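Local coordinates for protein trehalose-6-phosphate phosphatase (Cryptococcus neoformans, PDB 5DX9) that belongs to the trehalose-phosphatase family of the HAD clan and holds a magnesium ion beside a glycan-binding pocket, at residues D109-F120 / L161-I172; G269-P277 / A284-V294. All coordinates share one frame; numbering follows the deposited sequence.

Contact 1: D109-F120 / L161-I172; sequences DMSWMSEVEEIF and LLESSLAPRRPI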
loop_
_atom_site.group_PDB
_atom_site.type_symbol
_atom_site.label_atom_id
_atom_site.label_comp_id
_atom_site.label_asym_id
_atom_site.label_seq_id
_atom_site.Cartn_x
_atom_site.Cartn_y
_atom_site.Cartn_z
ATOM N N ASP A 109 9.109 -12.242 -15.133
ATOM C CA ASP A 109 8.968 -12.043 -16.572
ATOM C C ASP A 109 8.203 -10.752 -16.853
ATOM O O ASP A 109 7.009 -10.653 -16.567
ATOM C CB ASP A 109 8.259 -13.246 -17.205
ATOM C CG ASP A 109 7.980 -13.053 -18.685
ATOM O OD1 ASP A 109 8.737 -12.309 -19.347
ATOM O OD2 ASP A 109 7.001 -13.650 -19.187
HETATM N N MSE A 110 8.894 -9.766 -17.416
HETATM C CA MSE A 110 8.308 -8.442 -17.612
HETATM C C MSE A 110 8.059 -8.113 -19.083
HETATM O O MSE A 110 7.846 -6.951 -19.441
HETATM C CB MSE A 110 9.212 -7.374 -16.989
HETATM C CG MSE A 110 9.488 -7.581 -15.503
HETATM SE SE MSE A 110 7.914 -7.275 -14.380
HETATM C CE MSE A 110 7.743 -5.348 -14.641
ATOM N N SER A 111 8.072 -9.134 -19.932
ATOM C CA SER A 111 7.925 -8.926 -21.372
ATOM C C SER A 111 6.526 -8.442 -21.759
ATOM O O SER A 111 6.280 -8.082 -22.913
ATOM C CB SER A 111 8.256 -10.214 -22.128
ATOM O OG SER A 111 7.456 -11.290 -21.674
ATOM N N TRP A 112 5.619 -8.422 -20.786
ATOM C CA TRP A 112 4.232 -8.041 -21.030
ATOM C C TRP A 112 4.037 -6.529 -21.163
ATOM O O TRP A 112 2.989 -6.072 -21.621
ATOM C CB TRP A 112 3.337 -8.574 -19.903
ATOM C CG TRP A 112 3.747 -8.108 -18.521
ATOM C CD1 TRP A 112 4.491 -8.803 -17.605
ATOM C CD2 TRP A 112 3.437 -6.847 -17.907
ATOM N NE1 TRP A 112 4.662 -8.053 -16.465
ATOM C CE2 TRP A 112 4.024 -6.851 -16.623
ATOM C CE3 TRP A 112 2.720 -5.717 -18.318
ATOM C CZ2 TRP A 112 3.918 -5.768 -15.749
ATOM C CZ3 TRP A 112 2.618 -4.641 -17.447
ATOM C CH2 TRP A 112 3.212 -4.678 -16.175
HETATM N N MSE A 113 5.037 -5.752 -20.762
HETATM C CA MSE A 113 4.879 -4.301 -20.693
HETATM C C MSE A 113 4.604 -3.657 -22.050
HETATM O O MSE A 113 3.730 -2.792 -22.160
HETATM C CB MSE A 113 6.112 -3.665 -20.059
HETATM C CG MSE A 113 6.356 -4.134 -18.636
HETATM SE SE MSE A 113 7.112 -2.746 -17.495
HETATM C CE MSE A 113 5.592 -1.534 -17.456
ATOM N N SER A 114 5.344 -4.074 -23.074
ATOM C CA SER A 114 5.146 -3.540 -24.420
ATOM C C SER A 114 3.727 -3.796 -24.895
ATOM O O SER A 114 3.071 -2.908 -25.439
ATOM C CB SER A 114 6.140 -4.159 -25.403
ATOM O OG SER A 114 7.474 -3.897 -25.007
ATOM N N GLU A 115 3.261 -5.023 -24.682
ATOM C CA GLU A 115 1.929 -5.432 -25.108
ATOM C C GLU A 115 0.857 -4.576 -24.446
ATOM O O GLU A 115 -0.094 -4.144 -25.098
ATOM C CB GLU A 115 1.699 -6.912 -24.785
ATOM C CG GLU A 115 2.728 -7.849 -25.405
ATOM C CD GLU A 115 2.600 -9.281 -24.911
ATOM O OE1 GLU A 115 2.310 -9.482 -23.712
ATOM O OE2 GLU A 115 2.792 -10.208 -25.724
ATOM N N VAL A 116 1.019 -4.332 -23.150
ATOM C CA VAL A 116 0.063 -3.526 -22.403
ATOM C C VAL A 116 0.130 -2.063 -22.816
ATOM O O VAL A 116 -0.904 -1.408 -22.958
ATOM C CB VAL A 116 0.293 -3.638 -20.885
ATOM C CG1 VAL A 116 -0.396 -2.492 -20.150
ATOM C CG2 VAL A 116 -0.204 -4.985 -20.381
ATOM N N GLU A 117 1.345 -1.555 -23.007
ATOM C CA GLU A 117 1.530 -0.169 -23.433
ATOM C C GLU A 117 0.859 0.075 -24.780
ATOM O O GLU A 117 0.213 1.104 -24.987
ATOM C CB GLU A 117 3.017 0.191 -23.514
ATOM C CG GLU A 117 3.266 1.626 -23.968
ATOM C CD GLU A 117 4.720 2.056 -23.842
ATOM O OE1 GLU A 117 5.590 1.200 -23.573
ATOM O OE2 GLU A 117 4.991 3.264 -24.010
ATOM N N GLU A 118 1.009 -0.884 -25.690
ATOM C CA GLU A 118 0.409 -0.779 -27.014
ATOM C C GLU A 118 -1.111 -0.699 -26.908
ATOM O O GLU A 118 -1.753 0.090 -27.601
ATOM C CB GLU A 118 0.821 -1.965 -27.892
ATOM C CG GLU A 118 0.189 -1.958 -29.275
ATOM C CD GLU A 118 0.475 -3.227 -30.062
ATOM O OE1 GLU A 118 0.110 -3.279 -31.254
ATOM O OE2 GLU A 118 1.064 -4.171 -29.489
ATOM N N ILE A 119 -1.681 -1.513 -26.026
ATOM C CA ILE A 119 -3.124 -1.520 -25.833
ATOM C C ILE A 119 -3.615 -0.186 -25.270
ATOM O O ILE A 119 -4.605 0.375 -25.747
ATOM C CB ILE A 119 -3.556 -2.664 -24.898
ATOM C CG1 ILE A 119 -3.325 -4.017 -25.577
ATOM C CG2 ILE A 119 -5.017 -2.510 -24.511
ATOM C CD1 ILE A 119 -3.687 -5.211 -24.712
ATOM N N PHE A 120 -2.912 0.323 -24.265
ATOM C CA PHE A 120 -3.312 1.562 -23.611
ATOM C C PHE A 120 -3.090 2.765 -24.522
ATOM O O PHE A 120 -3.848 3.735 -24.472
ATOM C CB PHE A 120 -2.556 1.747 -22.293
ATOM C CG PHE A 120 -3.094 0.909 -21.165
ATOM C CD1 PHE A 120 -4.351 0.332 -21.252
ATOM C CD2 PHE A 120 -2.347 0.706 -20.016
ATOM C CE1 PHE A 120 -4.848 -0.437 -20.217
ATOM C CE2 PHE A 120 -2.839 -0.063 -18.977
ATOM C CZ PHE A 120 -4.090 -0.634 -19.076
ATOM N N LEU A 161 -10.559 -6.623 -23.228
ATOM C CA LEU A 161 -9.447 -7.038 -24.078
ATOM C C LEU A 161 -8.279 -7.569 -23.247
ATOM O O LEU A 161 -7.694 -8.602 -23.573
ATOM C CB LEU A 161 -8.965 -5.884 -24.958
ATOM C CG LEU A 161 -7.756 -6.252 -25.823
ATOM C CD1 LEU A 161 -8.176 -7.197 -26.944
ATOM C CD2 LEU A 161 -7.043 -5.022 -26.379
ATOM N N LEU A 162 -7.938 -6.852 -22.179
ATOM C CA LEU A 162 -6.845 -7.258 -21.307
ATOM C C LEU A 162 -7.141 -8.593 -20.633
ATOM O O LEU A 162 -6.268 -9.452 -20.540
ATOM C CB LEU A 162 -6.570 -6.186 -20.250
ATOM C CG LEU A 162 -5.881 -4.910 -20.737
ATOM C CD1 LEU A 162 -5.778 -3.898 -19.612
ATOM C CD2 LEU A 162 -4.507 -5.221 -21.306
ATOM N N GLU A 163 -8.378 -8.765 -20.173
ATOM C CA GLU A 163 -8.769 -9.970 -19.448
ATOM C C GLU A 163 -8.904 -11.188 -20.353
ATOM O O GLU A 163 -8.525 -12.297 -19.972
ATOM C CB GLU A 163 -10.088 -9.744 -18.703
ATOM C CG GLU A 163 -9.953 -8.949 -17.417
ATOM C CD GLU A 163 -9.067 -9.636 -16.395
ATOM O OE1 GLU A 163 -8.696 -10.808 -16.613
ATOM O OE2 GLU A 163 -8.743 -9.003 -15.369
ATOM N N SER A 164 -9.444 -10.983 -21.550
ATOM C CA SER A 164 -9.752 -12.097 -22.439
ATOM C C SER A 164 -8.539 -12.605 -23.217
ATOM O O SER A 164 -8.398 -13.809 -23.421
ATOM C CB SER A 164 -10.861 -11.705 -23.421
ATOM O OG SER A 164 -10.409 -10.742 -24.359
ATOM N N SER A 165 -7.664 -11.699 -23.649
ATOM C CA SER A 165 -6.599 -12.085 -24.572
ATOM C C SER A 165 -5.182 -11.988 -24.006
ATOM O O SER A 165 -4.255 -12.562 -24.573
ATOM C CB SER A 165 -6.679 -11.237 -25.848
ATOM O OG SER A 165 -6.108 -9.954 -25.656
ATOM N N LEU A 166 -5.000 -11.271 -22.902
ATOM C CA LEU A 166 -3.646 -11.041 -22.408
ATOM C C LEU A 166 -3.377 -11.654 -21.033
ATOM O O LEU A 166 -2.369 -12.334 -20.842
ATOM C CB LEU A 166 -3.351 -9.542 -22.371
ATOM C CG LEU A 166 -1.888 -9.182 -22.113
ATOM C CD1 LEU A 166 -0.983 -10.075 -22.945
ATOM C CD2 LEU A 166 -1.628 -7.715 -22.421
ATOM N N ALA A 167 -4.275 -11.403 -20.082
ATOM C CA ALA A 167 -4.099 -11.873 -18.709
ATOM C C ALA A 167 -3.838 -13.381 -18.618
ATOM O O ALA A 167 -2.876 -13.801 -17.980
ATOM C CB ALA A 167 -5.318 -11.501 -17.868
ATOM N N PRO A 168 -4.693 -14.193 -19.263
ATOM C CA PRO A 168 -4.597 -15.656 -19.178
ATOM C C PRO A 168 -3.272 -16.244 -19.667
ATOM O O PRO A 168 -3.043 -17.434 -19.459
ATOM C CB PRO A 168 -5.746 -16.129 -20.076
ATOM C CG PRO A 168 -6.721 -15.013 -20.054
ATOM C CD PRO A 168 -5.879 -13.774 -20.031
ATOM N N ARG A 169 -2.420 -15.444 -20.300
ATOM C CA ARG A 169 -1.161 -15.973 -20.817
ATOM C C ARG A 169 0.053 -15.155 -20.392
ATOM O O ARG A 169 1.155 -15.364 -20.898
ATOM C CB ARG A 169 -1.213 -16.075 -22.345
ATOM C CG ARG A 169 -1.645 -14.805 -23.067
ATOM C CD ARG A 169 -1.853 -15.084 -24.554
ATOM N NE ARG A 169 -2.401 -13.936 -25.272
ATOM C CZ ARG A 169 -1.666 -13.025 -25.903
ATOM N NH1 ARG A 169 -0.343 -13.120 -25.906
ATOM N NH2 ARG A 169 -2.255 -12.014 -26.532
ATOM N N ARG A 170 -0.148 -14.234 -19.459
ATOM C CA ARG A 170 0.950 -13.418 -18.959
ATOM C C ARG A 170 0.906 -13.332 -17.438
ATOM O O ARG A 170 -0.171 -13.320 -16.848
ATOM C CB ARG A 170 0.899 -12.016 -19.573
ATOM C CG ARG A 170 0.995 -11.991 -21.095
ATOM C CD ARG A 170 2.342 -12.510 -21.585
ATOM N NE ARG A 170 2.528 -12.289 -23.019
ATOM C CZ ARG A 170 2.288 -13.199 -23.961
ATOM N NH1 ARG A 170 1.853 -14.409 -23.629
ATOM N NH2 ARG A 170 2.485 -12.904 -25.238
ATOM N N PRO A 171 2.085 -13.287 -16.798
ATOM C CA PRO A 171 2.195 -13.171 -15.342
ATOM C C PRO A 171 1.842 -11.770 -14.861
ATOM O O PRO A 171 2.676 -11.091 -14.259
ATOM C CB PRO A 171 3.667 -13.486 -15.078
ATOM C CG PRO A 171 4.355 -13.037 -16.314
ATOM C CD PRO A 171 3.408 -13.355 -17.443
ATOM N N ILE A 172 0.610 -11.351 -15.123
ATOM C CA ILE A 172 0.160 -10.012 -14.767
ATOM C C ILE A 172 -1.121 -10.049 -13.949
ATOM O O ILE A 172 -1.843 -11.045 -13.954
ATOM C CB ILE A 172 -0.103 -9.149 -16.016
ATOM C CG1 ILE A 172 -1.322 -9.683 -16.772
ATOM C CG2 ILE A 172 1.127 -9.098 -16.912
ATOM C CD1 ILE A 172 -1.638 -8.936 -18.055
#
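The methyl CG2 of I172 sits over the five-membered ring of the W112 indole, 3.3 Å from its centroid and only 14° off the ring normal, a tight CH-pi contact. With CG between the backbone N and the carbonyl carbon, W112 turns one face to I172 and the other to CG of M113. One helical turn on, R170 takes the carboxylate of E115 side-on, NE to OE1 at 2.9 Å and NH2 to OE2 at 2.8 Å, each oxygen using its syn lone pair. The two planes are nearly coplanar, 21° apart, so the paired bonds fix the rotation of both groups. NH1 of R170 turns back to the carbonyl O of R169, 3.0 Å away, which steadies the guanidinium further. OE1 of E115 also touches CD1 of L166, where the ion pair gives way to an apolar seam. There CD2 of L166 meets CG2 of V116 at 3.7 Å, CD1 of I119 slides past CD2 of L162 at 3.5 Å, and I119 and L161 meet tip to tip. CD1 of L162 reaches F120, whose ring also meets W141. Helices 112-125 and 148-166 run roughly antiparallel, at 140° between the segments, and R170 to I172, which follow the second helix, complete the contact beside the four-stranded antiparallel sheet of the alpha/beta cap characteristic of this HAD family.

Contact 2: G269-P277 / A284-V294; sequences GVFATTVGP and AGWHVTCPEEV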
loop_
_atom_site.group_PDB
_atom_site.type_symbol
_atom_site.label_atom_id
_atom_site.label_comp_id
_atom_site.label_asym_id
_atom_site.label_seq_id
_atom_site.Cartn_x
_atom_site.Cartn_y
_atom_site.Cartn_z
ATOM N N GLY A 269 -3.732 -5.549 18.670
ATOM C CA GLY A 269 -2.771 -4.504 18.372
ATOM C C GLY A 269 -2.770 -4.037 16.923
ATOM O O GLY A 269 -2.043 -3.107 16.570
ATOM N N VAL A 270 -3.579 -4.677 16.082
ATOM C CA VAL A 270 -3.615 -4.339 14.657
ATOM C C VAL A 270 -4.801 -3.434 14.342
ATOM O O VAL A 270 -5.957 -3.801 14.565
ATOM C CB VAL A 270 -3.696 -5.601 13.766
ATOM C CG1 VAL A 270 -3.781 -5.212 12.288
ATOM C CG2 VAL A 270 -2.508 -6.514 14.016
ATOM N N PHE A 271 -4.505 -2.246 13.826
ATOM C CA PHE A 271 -5.548 -1.302 13.451
ATOM C C PHE A 271 -5.608 -1.111 11.936
ATOM O O PHE A 271 -5.096 -0.126 11.399
ATOM C CB PHE A 271 -5.327 0.035 14.156
ATOM C CG PHE A 271 -5.542 -0.028 15.644
ATOM C CD1 PHE A 271 -6.733 0.408 16.202
ATOM C CD2 PHE A 271 -4.563 -0.540 16.479
ATOM C CE1 PHE A 271 -6.938 0.347 17.570
ATOM C CE2 PHE A 271 -4.765 -0.606 17.850
ATOM C CZ PHE A 271 -5.954 -0.163 18.393
ATOM N N ALA A 272 -6.240 -2.062 11.255
ATOM C CA ALA A 272 -6.394 -1.994 9.806
ATOM C C ALA A 272 -7.572 -1.101 9.447
ATOM O O ALA A 272 -8.720 -1.405 9.778
ATOM C CB ALA A 272 -6.575 -3.385 9.221
ATOM N N THR A 273 -7.278 -0.003 8.762
ATOM C CA THR A 273 -8.275 1.019 8.498
ATOM C C THR A 273 -8.439 1.289 7.005
ATOM O O THR A 273 -7.492 1.677 6.318
ATOM C CB THR A 273 -7.913 2.338 9.215
ATOM O OG1 THR A 273 -7.698 2.079 10.609
ATOM C CG2 THR A 273 -9.026 3.351 9.064
ATOM N N THR A 274 -9.649 1.076 6.502
ATOM C CA THR A 274 -9.961 1.455 5.135
ATOM C C THR A 274 -10.492 2.878 5.115
ATOM O O THR A 274 -11.054 3.350 6.101
ATOM C CB THR A 274 -11.000 0.515 4.493
ATOM O OG1 THR A 274 -11.086 0.791 3.086
ATOM C CG2 THR A 274 -12.377 0.702 5.133
ATOM N N VAL A 275 -10.295 3.568 3.995
ATOM C CA VAL A 275 -10.911 4.873 3.799
ATOM C C VAL A 275 -12.154 4.711 2.927
ATOM O O VAL A 275 -12.080 4.228 1.796
ATOM C CB VAL A 275 -9.946 5.885 3.153
ATOM C CG1 VAL A 275 -10.615 7.246 3.040
ATOM C CG2 VAL A 275 -8.667 5.990 3.965
ATOM N N GLY A 276 -13.296 5.111 3.475
ATOM C CA GLY A 276 -14.581 4.937 2.825
ATOM C C GLY A 276 -15.685 4.949 3.867
ATOM O O GLY A 276 -15.420 5.199 5.043
ATOM N N PRO A 277 -16.927 4.672 3.444
ATOM C CA PRO A 277 -18.094 4.706 4.334
ATOM C C PRO A 277 -18.243 3.445 5.181
ATOM O O PRO A 277 -17.704 2.396 4.827
ATOM C CB PRO A 277 -19.264 4.842 3.360
ATOM C CG PRO A 277 -18.795 4.122 2.139
ATOM C CD PRO A 277 -17.300 4.337 2.058
ATOM N N ALA A 284 -10.452 -4.745 6.385
ATOM C CA ALA A 284 -9.992 -3.876 7.460
ATOM C C ALA A 284 -10.909 -4.029 8.667
ATOM O O ALA A 284 -12.057 -4.443 8.533
ATOM C CB ALA A 284 -9.947 -2.429 7.004
ATOM N N GLY A 285 -10.398 -3.705 9.848
ATOM C CA GLY A 285 -11.199 -3.781 11.053
ATOM C C GLY A 285 -11.921 -2.476 11.328
ATOM O O GLY A 285 -12.896 -2.452 12.077
ATOM N N TRP A 286 -11.437 -1.392 10.721
ATOM C CA TRP A 286 -11.976 -0.052 10.957
ATOM C C TRP A 286 -12.147 0.748 9.667
ATOM O O TRP A 286 -11.734 0.313 8.592
ATOM C CB TRP A 286 -11.067 0.738 11.902
ATOM C CG TRP A 286 -10.696 0.020 13.150
ATOM C CD1 TRP A 286 -9.606 -0.778 13.342
ATOM C CD2 TRP A 286 -11.406 0.036 14.393
ATOM N NE1 TRP A 286 -9.598 -1.268 14.625
ATOM C CE2 TRP A 286 -10.691 -0.780 15.291
ATOM C CE3 TRP A 286 -12.583 0.653 14.829
ATOM C CZ2 TRP A 286 -11.111 -0.989 16.602
ATOM C CZ3 TRP A 286 -12.996 0.444 16.132
ATOM C CH2 TRP A 286 -12.263 -0.370 17.002
ATOM N N HIS A 287 -12.740 1.933 9.788
ATOM C CA HIS A 287 -12.821 2.852 8.662
ATOM C C HIS A 287 -12.712 4.300 9.106
ATOM O O HIS A 287 -12.921 4.635 10.276
ATOM C CB HIS A 287 -14.127 2.668 7.879
ATOM C CG HIS A 287 -15.309 3.356 8.497
ATOM N ND1 HIS A 287 -16.194 2.705 9.334
ATOM C CD2 HIS A 287 -15.749 4.632 8.403
ATOM C CE1 HIS A 287 -17.128 3.554 9.725
ATOM N NE2 HIS A 287 -16.884 4.729 9.178
ATOM N N VAL A 288 -12.382 5.142 8.137
ATOM C CA VAL A 288 -12.471 6.585 8.254
ATOM C C VAL A 288 -13.016 7.078 6.918
ATOM O O VAL A 288 -12.671 6.528 5.872
ATOM C CB VAL A 288 -11.111 7.221 8.575
ATOM C CG1 VAL A 288 -11.140 8.713 8.301
ATOM C CG2 VAL A 288 -10.734 6.940 10.020
ATOM N N THR A 289 -13.883 8.083 6.941
ATOM C CA THR A 289 -14.595 8.474 5.726
ATOM C C THR A 289 -13.722 9.221 4.718
ATOM O O THR A 289 -13.902 9.071 3.510
ATOM C CB THR A 289 -15.817 9.350 6.052
ATOM O OG1 THR A 289 -15.452 10.352 7.006
ATOM C CG2 THR A 289 -16.934 8.500 6.624
ATOM N N CYS A 290 -12.777 10.012 5.215
ATOM C CA CYS A 290 -11.974 10.883 4.365
ATOM C C CYS A 290 -10.487 10.739 4.657
ATOM O O CYS A 290 -10.098 10.387 5.774
ATOM C CB CYS A 290 -12.398 12.343 4.556
ATOM S SG CYS A 290 -14.159 12.646 4.327
ATOM N N PRO A 291 -9.645 11.020 3.651
ATOM C CA PRO A 291 -8.195 11.006 3.856
ATOM C C PRO A 291 -7.801 12.037 4.904
ATOM O O PRO A 291 -6.861 11.819 5.663
ATOM C CB PRO A 291 -7.633 11.379 2.477
ATOM C CG PRO A 291 -8.758 11.143 1.519
ATOM C CD PRO A 291 -10.003 11.429 2.283
ATOM N N GLU A 292 -8.528 13.150 4.943
ATOM C CA GLU A 292 -8.230 14.223 5.881
ATOM C C GLU A 292 -8.377 13.751 7.327
ATOM O O GLU A 292 -7.639 14.194 8.207
ATOM C CB GLU A 292 -9.133 15.432 5.629
ATOM C CG GLU A 292 -8.822 16.206 4.347
ATOM C CD GLU A 292 -9.531 15.651 3.119
ATOM O OE1 GLU A 292 -9.772 14.428 3.049
ATOM O OE2 GLU A 292 -9.853 16.451 2.217
ATOM N N GLU A 293 -9.329 12.854 7.567
ATOM C CA GLU A 293 -9.560 12.344 8.914
ATOM C C GLU A 293 -8.463 11.364 9.310
ATOM O O GLU A 293 -8.160 11.204 10.492
ATOM C CB GLU A 293 -10.932 11.670 9.019
ATOM C CG GLU A 293 -12.117 12.597 8.791
ATOM C CD GLU A 293 -13.453 11.916 9.057
ATOM O OE1 GLU A 293 -13.455 10.739 9.479
ATOM O OE2 GLU A 293 -14.503 12.562 8.852
ATOM N N VAL A 294 -7.871 10.706 8.319
ATOM C CA VAL A 294 -6.740 9.830 8.580
ATOM C C VAL A 294 -5.583 10.642 9.146
ATOM O O VAL A 294 -4.918 10.220 10.090
ATOM C CB VAL A 294 -6.268 9.095 7.315
ATOM C CG1 VAL A 294 -4.949 8.395 7.584
ATOM C CG2 VAL A 294 -7.318 8.099 6.852
HETATM O O HOH W 1 -8.074 -3.418 16.162
#
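Parallel pairing of T273, T274 and V275 with W286, H287 and V288 forms the close-packed part of this contact, and its looser end lies at the indole nitrogen of W286, where a water joins the two segments. In the tight part the backbone bonds alternate: W286 N to A272 O, T274 N to W286 O, V288 N to T274 O and G276 N to V288 O, all at 2.9-3.0 Å. A272 O also takes a weak bond from G285 N, so one carbonyl receives both residues where the second strand enters. CB of A284 presses on the same oxygen at 3.2 Å. Farther along, CG2 of V275 meets CG2 of V294 at 3.8 Å, the two side chains crossing at about a right angle, so the strand end is packed against the first turn of the following helix. H287 brings CD2 to within 3.4 Å of G276 O, while its ND1 is bonded to T3.

At the F271 end the fit is less close. The rings of F271 and W286 are nearly parallel, 16° apart, yet slid so far that they barely overlap, with centroids 5.5 Å apart. A water lies at the indole edge, accepting from W286 NE1 at 3.1 Å and donating to V270 O at 2.7 Å, a bridge from the backbone of one segment to the side chain of the other.

Strand 286-288 is the outermost strand at this end of the mixed sheet, and strand 270-275 bonds on to strand 206-211. Helix 217-225 covers A272, T274 and A284 through F220, whereas helix 8-17 meets F271 and W286.

Two ways of joining segments appear here, separated by about 33 Å between centres and lying on opposite sides of the chain's centre. Contact 1 joins a helix to a helix end and the residues that follow it, in the outlying cap, almost wholly through side chains: apolar branches inside and a salt bridge at the more exposed flank. Contact 2, nearer the middle of the chain, is made chiefly by backbone hydrogen bonds at the edge of the main sheet, with side chains filling in and a water at one end. Both are partly buried, and they share no helix or strand. The side chain of V275 in contact 2 lies about 8 Å from the magnesium ion, that of F120 in contact 1 about 9 Å from the bound 6-O-phosphono-alpha-D-glucopyranose.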